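Local coordinates for antiterminator Q protein (Enterobacteria phage SfI, PDB 6JNY) that probably acts on RNA polymerase as a phage Q-family antitermination factor, allowing transcription to read through terminators, at residues Trp19-Gly24 / Ser86-Gly91; Ser92-Ile97 / Glu129-Leu134; Gly24-Ser29 / Asp62-Ser67; Arg103-Arg108 / Gln119-Ala124. One frame throughout, in Å; residues are numbered along the deposited sequence.

Interaction 1: residues Trp19-Gly24 / Ser86-Gly91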
loop_
_atom_site.group_PDB
_atom_site.type_symbol
_atom_site.label_atom_id
_atom_site.label_comp_id
_atom_site.label_asym_id
_atom_site.label_seq_id
_atom_site.Cartn_x
_atom_site.Cartn_y
_atom_site.Cartn_z
ATOM N N TRP A 19 -9.021 -6.267 -5.979
ATOM C CA TRP A 19 -8.448 -5.483 -7.073
ATOM C C TRP A 19 -6.970 -5.217 -6.841
ATOM O O TRP A 19 -6.168 -5.278 -7.781
ATOM C CB TRP A 19 -9.207 -4.163 -7.231
ATOM C CG TRP A 19 -10.402 -4.268 -8.107
ATOM C CD1 TRP A 19 -11.708 -4.029 -7.754
ATOM C CD2 TRP A 19 -10.425 -4.638 -9.493
ATOM N NE1 TRP A 19 -12.533 -4.236 -8.836
ATOM C CE2 TRP A 19 -11.769 -4.608 -9.911
ATOM C CE3 TRP A 19 -9.441 -4.999 -10.419
ATOM C CZ2 TRP A 19 -12.153 -4.915 -11.219
ATOM C CZ3 TRP A 19 -9.827 -5.299 -11.715
ATOM C CH2 TRP A 19 -11.168 -5.251 -12.099
ATOM N N LEU A 20 -6.586 -4.915 -5.599
ATOM C CA LEU A 20 -5.183 -4.618 -5.330
ATOM C C LEU A 20 -4.300 -5.857 -5.451
ATOM O O LEU A 20 -3.132 -5.736 -5.823
ATOM C CB LEU A 20 -5.011 -3.919 -3.981
ATOM C CG LEU A 20 -5.625 -2.511 -3.920
ATOM C CD1 LEU A 20 -5.453 -1.946 -2.531
ATOM C CD2 LEU A 20 -4.987 -1.588 -4.967
ATOM N N GLU A 21 -4.839 -7.044 -5.169
ATOM C CA GLU A 21 -4.085 -8.273 -5.433
ATOM C C GLU A 21 -3.855 -8.465 -6.933
ATOM O O GLU A 21 -2.744 -8.842 -7.356
ATOM C CB GLU A 21 -4.825 -9.476 -4.829
ATOM C CG GLU A 21 -4.682 -9.604 -3.303
ATOM C CD GLU A 21 -5.554 -10.703 -2.701
ATOM O OE1 GLU A 21 -6.309 -11.351 -3.448
ATOM O OE2 GLU A 21 -5.493 -10.904 -1.469
ATOM N N LEU A 22 -4.883 -8.243 -7.749
ATOM C CA LEU A 22 -4.728 -8.374 -9.196
ATOM C C LEU A 22 -3.761 -7.333 -9.728
ATOM O O LEU A 22 -2.899 -7.639 -10.565
ATOM C CB LEU A 22 -6.081 -8.241 -9.893
ATOM C CG LEU A 22 -7.063 -9.396 -9.707
ATOM C CD1 LEU A 22 -8.430 -9.002 -10.223
ATOM C CD2 LEU A 22 -6.541 -10.655 -10.419
ATOM N N TRP A 23 -3.885 -6.095 -9.247
ATOM C CA TRP A 23 -3.008 -5.016 -9.682
ATOM C C TRP A 23 -1.582 -5.267 -9.222
ATOM O O TRP A 23 -0.622 -5.019 -9.967
ATOM C CB TRP A 23 -3.532 -3.691 -9.114
ATOM C CG TRP A 23 -2.528 -2.569 -9.086
ATOM C CD1 TRP A 23 -2.168 -1.756 -10.136
ATOM C CD2 TRP A 23 -1.791 -2.108 -7.950
ATOM N NE1 TRP A 23 -1.232 -0.838 -9.712
ATOM C CE2 TRP A 23 -0.988 -1.025 -8.377
ATOM C CE3 TRP A 23 -1.725 -2.509 -6.608
ATOM C CZ2 TRP A 23 -0.132 -0.343 -7.508
ATOM C CZ3 TRP A 23 -0.865 -1.841 -5.750
ATOM C CH2 TRP A 23 -0.087 -0.763 -6.199
ATOM N N GLY A 24 -1.419 -5.770 -7.996
ATOM C CA GLY A 24 -0.086 -5.988 -7.488
ATOM C C GLY A 24 0.661 -7.020 -8.308
ATOM O O GLY A 24 1.846 -6.853 -8.598
ATOM N N SER A 86 5.063 -3.517 -1.077
ATOM C CA SER A 86 5.589 -4.753 -0.491
ATOM C C SER A 86 4.487 -5.792 -0.334
ATOM O O SER A 86 4.642 -6.948 -0.736
ATOM C CB SER A 86 6.244 -4.460 0.855
ATOM O OG SER A 86 7.428 -3.696 0.689
ATOM N N TYR A 87 3.334 -5.380 0.199
ATOM C CA TYR A 87 2.264 -6.335 0.466
ATOM C C TYR A 87 1.609 -6.819 -0.822
ATOM O O TYR A 87 1.407 -8.023 -1.014
ATOM C CB TYR A 87 1.230 -5.683 1.385
ATOM C CG TYR A 87 0.140 -6.605 1.869
ATOM C CD1 TYR A 87 -1.174 -6.424 1.449
ATOM C CD2 TYR A 87 0.397 -7.608 2.792
ATOM C CE1 TYR A 87 -2.190 -7.240 1.907
ATOM C CE2 TYR A 87 -0.609 -8.428 3.246
ATOM C CZ TYR A 87 -1.899 -8.243 2.814
ATOM O OH TYR A 87 -2.909 -9.055 3.265
ATOM N N TYR A 88 1.226 -5.892 -1.709
ATOM C CA TYR A 88 0.450 -6.296 -2.878
ATOM C C TYR A 88 1.306 -6.679 -4.077
ATOM O O TYR A 88 0.969 -7.641 -4.765
ATOM C CB TYR A 88 -0.577 -5.209 -3.259
ATOM C CG TYR A 88 -1.751 -5.182 -2.322
ATOM C CD1 TYR A 88 -2.645 -6.238 -2.274
ATOM C CD2 TYR A 88 -1.926 -4.123 -1.449
ATOM C CE1 TYR A 88 -3.731 -6.219 -1.408
ATOM C CE2 TYR A 88 -2.996 -4.096 -0.573
ATOM C CZ TYR A 88 -3.886 -5.153 -0.558
ATOM O OH TYR A 88 -4.954 -5.126 0.305
ATOM N N ALA A 89 2.370 -5.930 -4.365
ATOM C CA ALA A 89 3.186 -6.245 -5.534
ATOM C C ALA A 89 4.138 -7.401 -5.243
ATOM O O ALA A 89 4.071 -8.448 -5.895
ATOM C CB ALA A 89 3.933 -4.999 -6.016
ATOM N N HIS A 90 4.991 -7.250 -4.227
ATOM C CA HIS A 90 5.921 -8.331 -3.917
ATOM C C HIS A 90 5.249 -9.504 -3.223
ATOM O O HIS A 90 5.774 -10.621 -3.287
ATOM C CB HIS A 90 7.083 -7.856 -3.059
ATOM C CG HIS A 90 8.112 -8.920 -2.827
ATOM N ND1 HIS A 90 8.221 -9.598 -1.634
ATOM C CD2 HIS A 90 9.045 -9.449 -3.651
ATOM C CE1 HIS A 90 9.197 -10.487 -1.725
ATOM N NE2 HIS A 90 9.712 -10.416 -2.938
ATOM N N GLY A 91 4.114 -9.292 -2.560
ATOM C CA GLY A 91 3.444 -10.402 -1.918
ATOM C C GLY A 91 4.011 -10.779 -0.570
ATOM O O GLY A 91 3.869 -11.932 -0.145
#

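Interaction 2: residues Ser92-Ile97 / Glu129-Leu134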
loop_
_atom_site.group_PDB
_atom_site.type_symbol
_atom_site.label_atom_id
_atom_site.label_comp_id
_atom_site.label_asym_id
_atom_site.label_seq_id
_atom_site.Cartn_x
_atom_site.Cartn_y
_atom_site.Cartn_z
ATOM N N SER A 92 4.657 -9.843 0.115
ATOM C CA SER A 92 5.190 -10.100 1.444
ATOM C C SER A 92 4.071 -10.085 2.477
ATOM O O SER A 92 3.121 -9.303 2.380
ATOM C CB SER A 92 6.207 -9.020 1.814
ATOM O OG SER A 92 7.265 -8.941 0.878
ATOM N N SER A 93 4.202 -10.932 3.496
ATOM C CA SER A 93 3.231 -10.955 4.573
ATOM C C SER A 93 3.382 -9.714 5.450
ATOM O O SER A 93 4.418 -9.043 5.453
ATOM C CB SER A 93 3.453 -12.192 5.448
ATOM O OG SER A 93 4.635 -12.024 6.217
ATOM N N LYS A 94 2.324 -9.411 6.199
ATOM C CA LYS A 94 2.391 -8.288 7.127
ATOM C C LYS A 94 3.485 -8.503 8.155
ATOM O O LYS A 94 4.185 -7.558 8.535
ATOM C CB LYS A 94 1.048 -8.086 7.816
ATOM C CG LYS A 94 -0.039 -7.600 6.878
ATOM C CD LYS A 94 -1.366 -7.485 7.582
ATOM C CE LYS A 94 -2.478 -7.276 6.573
ATOM N NZ LYS A 94 -3.807 -7.293 7.229
ATOM N N HIS A 95 3.671 -9.751 8.591
ATOM C CA HIS A 95 4.721 -10.032 9.562
ATOM C C HIS A 95 6.102 -9.790 8.967
ATOM O O HIS A 95 6.998 -9.278 9.648
ATOM C CB HIS A 95 4.604 -11.475 10.053
ATOM C CG HIS A 95 3.616 -11.673 11.161
ATOM N ND1 HIS A 95 3.254 -10.669 12.033
ATOM C CD2 HIS A 95 2.933 -12.775 11.556
ATOM C CE1 HIS A 95 2.387 -11.143 12.913
ATOM N NE2 HIS A 95 2.176 -12.417 12.644
ATOM N N ALA A 96 6.300 -10.151 7.691
ATOM C CA ALA A 96 7.595 -9.936 7.059
ATOM C C ALA A 96 7.884 -8.454 6.879
ATOM O O ALA A 96 9.017 -8.004 7.080
ATOM C CB ALA A 96 7.669 -10.686 5.729
ATOM N N ILE A 97 6.865 -7.671 6.507
ATOM C CA ILE A 97 7.049 -6.228 6.393
ATOM C C ILE A 97 7.365 -5.620 7.753
ATOM O O ILE A 97 8.261 -4.775 7.878
ATOM C CB ILE A 97 5.790 -5.595 5.781
ATOM C CG1 ILE A 97 5.549 -6.139 4.372
ATOM C CG2 ILE A 97 5.894 -4.069 5.806
ATOM C CD1 ILE A 97 4.147 -5.805 3.853
ATOM N N GLU A 129 1.559 -0.940 13.667
ATOM C CA GLU A 129 1.679 0.195 12.756
ATOM C C GLU A 129 1.590 -0.239 11.300
ATOM O O GLU A 129 0.979 0.462 10.486
ATOM C CB GLU A 129 2.961 0.973 13.040
ATOM C CG GLU A 129 2.844 1.789 14.328
ATOM C CD GLU A 129 4.128 2.470 14.735
ATOM O OE1 GLU A 129 5.132 2.360 14.005
ATOM O OE2 GLU A 129 4.127 3.129 15.801
ATOM N N VAL A 130 2.187 -1.378 10.938
ATOM C CA VAL A 130 2.074 -1.833 9.553
ATOM C C VAL A 130 0.621 -2.127 9.203
ATOM O O VAL A 130 0.131 -1.743 8.132
ATOM C CB VAL A 130 2.989 -3.043 9.295
ATOM C CG1 VAL A 130 2.597 -3.737 7.983
ATOM C CG2 VAL A 130 4.438 -2.591 9.267
ATOM N N ASP A 131 -0.088 -2.810 10.099
ATOM C CA ASP A 131 -1.501 -3.087 9.886
ATOM C C ASP A 131 -2.292 -1.796 9.738
ATOM O O ASP A 131 -3.157 -1.684 8.856
ATOM C CB ASP A 131 -2.030 -3.911 11.063
ATOM C CG ASP A 131 -1.866 -5.400 10.846
ATOM O OD1 ASP A 131 -0.778 -5.819 10.386
ATOM O OD2 ASP A 131 -2.826 -6.151 11.130
ATOM N N GLU A 132 -1.993 -0.799 10.576
ATOM C CA GLU A 132 -2.723 0.465 10.522
ATOM C C GLU A 132 -2.417 1.218 9.236
ATOM O O GLU A 132 -3.306 1.848 8.646
ATOM C CB GLU A 132 -2.368 1.328 11.733
ATOM C CG GLU A 132 -3.035 0.903 13.020
ATOM C CD GLU A 132 -2.435 1.591 14.232
ATOM O OE1 GLU A 132 -1.573 2.483 14.050
ATOM O OE2 GLU A 132 -2.833 1.251 15.367
ATOM N N ILE A 133 -1.161 1.190 8.799
ATOM C CA ILE A 133 -0.788 1.868 7.561
ATOM C C ILE A 133 -1.496 1.238 6.366
ATOM O O ILE A 133 -2.032 1.943 5.499
ATOM C CB ILE A 133 0.745 1.885 7.409
ATOM C CG1 ILE A 133 1.371 2.841 8.433
ATOM C CG2 ILE A 133 1.158 2.243 5.979
ATOM C CD1 ILE A 133 2.862 2.610 8.622
ATOM N N LEU A 134 -1.531 -0.094 6.301
ATOM C CA LEU A 134 -2.240 -0.743 5.205
ATOM C C LEU A 134 -3.726 -0.406 5.240
ATOM O O LEU A 134 -4.322 -0.067 4.207
ATOM C CB LEU A 134 -2.004 -2.259 5.234
ATOM C CG LEU A 134 -0.633 -2.700 4.738
ATOM C CD1 LEU A 134 -0.380 -4.156 5.158
ATOM C CD2 LEU A 134 -0.546 -2.555 3.234
HETATM O O HOH W 1 -4.105 -4.102 7.668
#

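Interaction 3: residues Gly24-Ser29 / Asp62-Ser67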
loop_
_atom_site.group_PDB
_atom_site.type_symbol
_atom_site.label_atom_id
_atom_site.label_comp_id
_atom_site.label_asym_id
_atom_site.label_seq_id
_atom_site.Cartn_x
_atom_site.Cartn_y
_atom_site.Cartn_z
ATOM N N GLY A 24 -1.419 -5.770 -7.996
ATOM C CA GLY A 24 -0.086 -5.988 -7.488
ATOM C C GLY A 24 0.661 -7.020 -8.308
ATOM O O GLY A 24 1.846 -6.853 -8.598
ATOM N N ALA A 25 -0.036 -8.074 -8.731
ATOM C CA ALA A 25 0.608 -9.088 -9.565
ATOM C C ALA A 25 0.948 -8.521 -10.939
ATOM O O ALA A 25 2.004 -8.835 -11.514
ATOM C CB ALA A 25 -0.317 -10.297 -9.691
ATOM N N TRP A 26 0.075 -7.668 -11.469
ATOM C CA TRP A 26 0.334 -7.014 -12.749
ATOM C C TRP A 26 1.552 -6.100 -12.656
ATOM O O TRP A 26 2.431 -6.125 -13.527
ATOM C CB TRP A 26 -0.917 -6.250 -13.168
ATOM C CG TRP A 26 -0.852 -5.565 -14.478
ATOM C CD1 TRP A 26 -1.076 -6.116 -15.706
ATOM C CD2 TRP A 26 -0.571 -4.182 -14.701
ATOM N NE1 TRP A 26 -0.934 -5.160 -16.682
ATOM C CE2 TRP A 26 -0.625 -3.963 -16.092
ATOM C CE3 TRP A 26 -0.266 -3.105 -13.857
ATOM C CZ2 TRP A 26 -0.396 -2.709 -16.659
ATOM C CZ3 TRP A 26 -0.033 -1.867 -14.422
ATOM C CH2 TRP A 26 -0.106 -1.673 -15.808
ATOM N N VAL A 27 1.634 -5.293 -11.594
ATOM C CA VAL A 27 2.807 -4.443 -11.389
ATOM C C VAL A 27 4.071 -5.287 -11.267
ATOM O O VAL A 27 5.107 -4.988 -11.883
ATOM C CB VAL A 27 2.610 -3.560 -10.145
ATOM C CG1 VAL A 27 3.910 -2.903 -9.733
ATOM C CG2 VAL A 27 1.538 -2.513 -10.403
ATOM N N TYR A 28 4.012 -6.349 -10.457
ATOM C CA TYR A 28 5.199 -7.159 -10.190
ATOM C C TYR A 28 5.724 -7.819 -11.457
ATOM O O TYR A 28 6.916 -8.135 -11.543
ATOM C CB TYR A 28 4.881 -8.218 -9.136
ATOM C CG TYR A 28 6.085 -8.842 -8.463
ATOM C CD1 TYR A 28 6.939 -8.078 -7.674
ATOM C CD2 TYR A 28 6.334 -10.201 -8.572
ATOM C CE1 TYR A 28 8.024 -8.647 -7.042
ATOM C CE2 TYR A 28 7.426 -10.783 -7.946
ATOM C CZ TYR A 28 8.260 -10.001 -7.176
ATOM O OH TYR A 28 9.343 -10.571 -6.550
ATOM N N SER A 29 4.851 -8.040 -12.434
ATOM C CA SER A 29 5.258 -8.608 -13.713
ATOM C C SER A 29 5.956 -7.600 -14.608
ATOM O O SER A 29 6.423 -7.979 -15.692
ATOM C CB SER A 29 4.039 -9.166 -14.435
ATOM O OG SER A 29 3.361 -8.149 -15.140
ATOM N N ASP A 62 -7.057 -2.127 -16.913
ATOM C CA ASP A 62 -7.314 -2.061 -15.479
ATOM C C ASP A 62 -6.028 -1.814 -14.700
ATOM O O ASP A 62 -6.027 -1.047 -13.733
ATOM C CB ASP A 62 -7.998 -3.345 -15.009
ATOM C CG ASP A 62 -9.419 -3.491 -15.552
ATOM O OD1 ASP A 62 -9.970 -2.528 -16.131
ATOM O OD2 ASP A 62 -9.991 -4.587 -15.394
ATOM N N GLY A 63 -4.929 -2.451 -15.100
ATOM C CA GLY A 63 -3.663 -2.199 -14.434
ATOM C C GLY A 63 -3.265 -0.737 -14.480
ATOM O O GLY A 63 -2.819 -0.173 -13.476
ATOM N N MET A 64 -3.432 -0.100 -15.639
ATOM C CA MET A 64 -3.090 1.311 -15.755
ATOM C C MET A 64 -4.043 2.182 -14.948
ATOM O O MET A 64 -3.607 3.129 -14.280
ATOM C CB MET A 64 -3.065 1.731 -17.226
ATOM C CG MET A 64 -1.815 1.251 -17.936
ATOM S SD MET A 64 -1.692 1.746 -19.666
ATOM C CE MET A 64 -2.999 0.764 -20.407
ATOM N N LEU A 65 -5.342 1.886 -14.995
ATOM C CA LEU A 65 -6.307 2.686 -14.247
ATOM C C LEU A 65 -6.020 2.609 -12.753
ATOM O O LEU A 65 -6.000 3.631 -12.056
ATOM C CB LEU A 65 -7.728 2.207 -14.545
ATOM C CG LEU A 65 -8.908 2.918 -13.864
ATOM C CD1 LEU A 65 -10.132 2.861 -14.742
ATOM C CD2 LEU A 65 -9.239 2.329 -12.493
ATOM N N ILE A 66 -5.798 1.398 -12.243
ATOM C CA ILE A 66 -5.534 1.254 -10.814
ATOM C C ILE A 66 -4.229 1.934 -10.435
ATOM O O ILE A 66 -4.121 2.542 -9.366
ATOM C CB ILE A 66 -5.567 -0.223 -10.386
ATOM C CG1 ILE A 66 -6.951 -0.811 -10.630
ATOM C CG2 ILE A 66 -5.155 -0.374 -8.900
ATOM C CD1 ILE A 66 -6.970 -2.346 -10.633
ATOM N N SER A 67 -3.206 1.814 -11.285
ATOM C CA SER A 67 -1.916 2.422 -10.979
ATOM C C SER A 67 -2.033 3.936 -10.885
ATOM O O SER A 67 -1.412 4.562 -10.014
ATOM C CB SER A 67 -0.901 2.065 -12.067
ATOM O OG SER A 67 -0.652 0.672 -12.138
#

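Interaction 4: residues Arg103-Arg108 / Gln119-Ala124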
loop_
_atom_site.group_PDB
_atom_site.type_symbol
_atom_site.label_atom_id
_atom_site.label_comp_id
_atom_site.label_asym_id
_atom_site.label_seq_id
_atom_site.Cartn_x
_atom_site.Cartn_y
_atom_site.Cartn_z
ATOM N N ARG A 103 13.391 -3.789 12.199
ATOM C CA ARG A 103 14.846 -3.876 12.091
ATOM C C ARG A 103 15.488 -2.513 11.832
ATOM O O ARG A 103 16.565 -2.218 12.366
ATOM C CB ARG A 103 15.218 -4.872 10.987
ATOM C CG ARG A 103 16.697 -5.195 10.889
ATOM C CD ARG A 103 17.030 -5.839 9.545
ATOM N NE ARG A 103 16.396 -7.148 9.376
ATOM C CZ ARG A 103 17.014 -8.306 9.584
ATOM N NH1 ARG A 103 18.274 -8.317 9.982
ATOM N NH2 ARG A 103 16.369 -9.451 9.397
ATOM N N VAL A 104 14.854 -1.667 11.016
ATOM C CA VAL A 104 15.459 -0.397 10.621
ATOM C C VAL A 104 14.868 0.795 11.372
ATOM O O VAL A 104 15.174 1.944 11.036
ATOM C CB VAL A 104 15.430 -0.183 9.098
ATOM C CG1 VAL A 104 16.156 -1.314 8.395
ATOM C CG2 VAL A 104 13.994 -0.064 8.592
ATOM N N ALA A 105 14.046 0.550 12.387
ATOM C CA ALA A 105 13.321 1.632 13.043
ATOM C C ALA A 105 14.274 2.571 13.776
ATOM O O ALA A 105 15.282 2.144 14.342
ATOM C CB ALA A 105 12.303 1.057 14.025
ATOM N N ARG A 106 13.936 3.866 13.768
ATOM C CA ARG A 106 14.701 4.914 14.425
ATOM C C ARG A 106 14.301 5.033 15.892
ATOM O O ARG A 106 13.201 4.625 16.285
ATOM C CB ARG A 106 14.453 6.250 13.724
ATOM C CG ARG A 106 15.024 6.317 12.322
ATOM C CD ARG A 106 16.516 6.025 12.354
ATOM N NE ARG A 106 17.312 7.085 11.745
ATOM C CZ ARG A 106 18.398 6.870 11.006
ATOM N NH1 ARG A 106 18.818 5.630 10.780
ATOM N NH2 ARG A 106 19.063 7.897 10.488
ATOM N N PRO A 107 15.179 5.583 16.734
ATOM C CA PRO A 107 14.781 5.865 18.118
ATOM C C PRO A 107 13.637 6.864 18.128
ATOM O O PRO A 107 13.607 7.803 17.330
ATOM C CB PRO A 107 16.044 6.476 18.737
ATOM C CG PRO A 107 17.156 6.165 17.801
ATOM C CD PRO A 107 16.560 6.013 16.448
ATOM N N ARG A 108 12.685 6.652 19.034
ATOM C CA ARG A 108 11.514 7.512 19.137
ATOM C C ARG A 108 11.408 8.063 20.547
ATOM O O ARG A 108 11.869 7.442 21.508
ATOM C CB ARG A 108 10.220 6.739 18.919
ATOM C CG ARG A 108 10.094 6.029 17.623
ATOM C CD ARG A 108 8.782 5.290 17.618
ATOM N NE ARG A 108 8.532 4.674 16.329
ATOM C CZ ARG A 108 7.410 4.045 16.017
ATOM N NH1 ARG A 108 6.435 3.944 16.907
ATOM N NH2 ARG A 108 7.275 3.509 14.816
ATOM N N GLN A 119 13.529 5.371 22.884
ATOM C CA GLN A 119 13.629 3.930 22.696
ATOM C C GLN A 119 13.135 3.591 21.297
ATOM O O GLN A 119 12.240 4.255 20.771
ATOM C CB GLN A 119 12.763 3.222 23.740
ATOM C CG GLN A 119 13.013 1.737 23.906
ATOM C CD GLN A 119 12.261 1.175 25.099
ATOM O OE1 GLN A 119 11.123 1.563 25.363
ATOM N NE2 GLN A 119 12.897 0.264 25.830
ATOM N N LYS A 120 13.736 2.567 20.694
ATOM C CA LYS A 120 13.213 2.063 19.436
ATOM C C LYS A 120 11.916 1.290 19.688
ATOM O O LYS A 120 11.734 0.698 20.755
ATOM C CB LYS A 120 14.243 1.161 18.760
ATOM C CG LYS A 120 15.323 1.940 18.028
ATOM C CD LYS A 120 16.319 1.031 17.340
ATOM C CE LYS A 120 17.537 1.820 16.878
ATOM N NZ LYS A 120 18.491 0.993 16.089
ATOM N N PRO A 121 10.988 1.297 18.733
ATOM C CA PRO A 121 9.700 0.639 18.961
ATOM C C PRO A 121 9.836 -0.877 19.029
ATOM O O PRO A 121 10.700 -1.482 18.389
ATOM C CB PRO A 121 8.864 1.065 17.744
ATOM C CG PRO A 121 9.852 1.353 16.696
ATOM C CD PRO A 121 11.052 1.934 17.409
ATOM N N SER A 122 8.962 -1.482 19.828
ATOM C CA SER A 122 8.914 -2.929 19.946
ATOM C C SER A 122 8.428 -3.547 18.639
ATOM O O SER A 122 7.886 -2.865 17.762
ATOM C CB SER A 122 7.984 -3.335 21.088
ATOM O OG SER A 122 6.626 -3.109 20.761
ATOM N N LEU A 123 8.644 -4.860 18.504
ATOM C CA LEU A 123 8.131 -5.561 17.332
ATOM C C LEU A 123 6.608 -5.561 17.323
ATOM O O LEU A 123 5.986 -5.417 16.266
ATOM C CB LEU A 123 8.684 -6.987 17.285
ATOM C CG LEU A 123 8.309 -7.839 16.072
ATOM C CD1 LEU A 123 8.866 -7.256 14.781
ATOM C CD2 LEU A 123 8.816 -9.272 16.277
ATOM N N ALA A 124 5.986 -5.711 18.493
ATOM C CA ALA A 124 4.530 -5.656 18.566
ATOM C C ALA A 124 4.007 -4.312 18.081
ATOM O O ALA A 124 2.985 -4.247 17.385
ATOM C CB ALA A 124 4.068 -5.925 19.997
HETATM O O HOH W 2 17.244 0.180 13.943
#

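Interaction 1: residues Trp19-Gly24 / Ser86-Gly91
L20 rests its CB on the ring of Y88, 3.6 Å from the ring centroid and 7° off the ring normal, a CH-pi contact over the middle of the face. Its CD1 carries the cover on to Y88 CE2, 3.8 Å away. The opposite face of the phenol is taken by CD1 of the preceding tyrosine, Y87, so the ring is sandwiched. L138 of helix 123-155 also touches both L20 and Y88.

The tight part lies one turn further on, at G24. Because G24 has no side chain, its CA comes within 3.8 Å of A89 CA, and the two backbones exchange CA-H...O contacts: G24 CA to Y88 O at 3.4 Å, and A89 CA to G24 O at 3.4 Å.

The other side is looser. E21 is exposed and meets the Y88 ring with its aliphatic part, CG lying at the ring edge in plane, 4.0 Å from CE1. Its OE2 has a weak hydrogen bond with N17 ND2, while N17 OD1 is hydrogen-bonded to Y88 OH, which gives the phenol's polar end a partner.

The axes of the short helical segments approach to 7.7 Å, with their directions 53° apart. Together with the reciprocal CA-H...O contacts at a glycine, this is characteristic of a close-packed helix pair with small residues at the point of approach; the parent helices here are 10-28 and 78-90.

Interaction 2: residues Ser92-Ile97 / Glu129-Leu134
K94 lays its aliphatic chain across D131 at about a right angle, its CD passing 3.3 Å from D131 OD1. The lysine is extended beyond CG, which itself sits anti to the carbonyl carbon (chi1 -68°). On the way out the same chain brushes L134, with K94 CG 3.9 Å from L134 CD1 and CE scarcely farther from that methyl. The ammonium ends near the carboxylate without pairing to it: K94 NZ and D131 OD2 are 4.2 Å apart, beyond a salt bridge. A water bridges instead to the backbone, accepting from K94 NZ at 3.2 Å and donating to D131 O at 2.9 Å.

Deeper in, the side-chain contact is apolar. I97 CG2 faces the fork of V130 and is 4.0 Å from V130 CG1, with V130 CG2 at much the same distance. Y87 of helix 78-90 touches both K94 and I97, so three helices meet here.

Helix 94-103 begins at this contact. S93 is its N-cap and its OG accepts from A96 N at 2.9 Å, with an angle of 155° at the hydrogen, which caps the first turn, the one that carries K94.

The chemistry therefore changes with depth: between helices 94-103 and 123-155 methyls meet on the inner side, while toward solvent a water bridge and a probably modest attraction link K94 and D131.

Interaction 3: residues Gly24-Ser29 / Asp62-Ser67
W26 leaves helix 10-28 pointing at G63. From its CB, CG stands anti to the backbone N (chi1 -178°), on the side of helix 60-74. At the ring junction CD2 lies 3.7 Å from G63 CA. The six-membered ring then spreads over this glycine: G63 CA sits 3.5 Å from the ring centroid and 9° off the normal, a CH-pi contact that brings the indole onto bare backbone. Farther out, CZ3 comes to 3.4 Å from G63 O. The same carbon meets S67 OG at 3.5 Å, this time from the edge and near the ring plane. CH2, at the tip, touches M64, whose CG is 4.0 Å away. On the five-membered side NE1 turns outside these segments and hydrogen-bonds to D60 OD1.

The two short helical segments cross nearly perpendicularly, at 101°, with their axes 9.9 Å apart, and the indole spans that gap. V27 adds a smaller contact near S67.

G63 O is gripped twice from within its own helix, by S67 OG at 2.7 Å and by S67 N, which approach from opposite faces of the carbonyl plane. S67 OG has a second partner in W23. The chemistry thus pairs an aromatic face with glycine backbone. G63 O and S67 OG, which lie close to CZ3, already have hydrogen-bond partners, so their approach to the ring is a van der Waals one.

Interaction 4: residues Arg103-Arg108 / Gln119-Ala124
With CG anti to its carbonyl carbon (chi1 -58°) and the chain extended from CG to NE, R108 reaches back across P121 at about a right angle. The contact closes the base of a beta hairpin, strands 108-112 and 115-119, and joins it to the segments leading in from helix 94-103 and out to helix 123-155.

P121 CG lies 3.5 Å above the guanidinium plane of R108, offset toward the rim. That same CG is 3.6 Å from A105 CB, so one corner of the proline ring touches both the alanine methyl and the arginine. R108 NH2 goes on to a salt bridge with E129 OE1 on helix 123-155, which probably helps to fix the guanidinium's orientation.

R108 and Q119 form an antiparallel hydrogen-bonded pair. R108 N donates to Q119 O at 3.0 Å, approaching 55° out of that carbonyl's plane, whereas Q119 N donates to R108 O, also at 3.0 Å, within the carbonyl plane. Beyond this pair the regular strand pairing stops, although P107 CA and K120 CA are only 4.3 Å apart. P121 CD packs on R106 O, and S122 is the N-cap of helix 123-155.

On the exposed flank the K120 chain is extended beyond CG, which lets CD and CE run past A105 O. The ammonium reaches back toward the end of helix 94-103 through one water, which accepts from K120 NZ at 2.6 Å and donates to A105 O at 2.8 Å and to R103 O at 2.9 Å.

Interactions 1 and 3 adjoin on helix 10-28 and share G24: their centres are 8 Å apart, and W23 NE1 of the first lies 2.9 Å from S67 OG of the third. Along the chain, interaction 3 is nested within the loop that interaction 1 closes. Interaction 2 follows, its centre 13 Å from that of interaction 1; S86 O and S92 N, 3.0 Å apart, probably form a hydrogen bond where helix 78-90 gives way to helix 94-103. Along the chain, interaction 4 is nested inside the loop that interaction 2 closes, and R108 NH2 and E129 OE1, 2.6 Å apart, join the two. Interactions 3 and 4 stand on opposite sides of the chain's centre, their centres 32 Å apart.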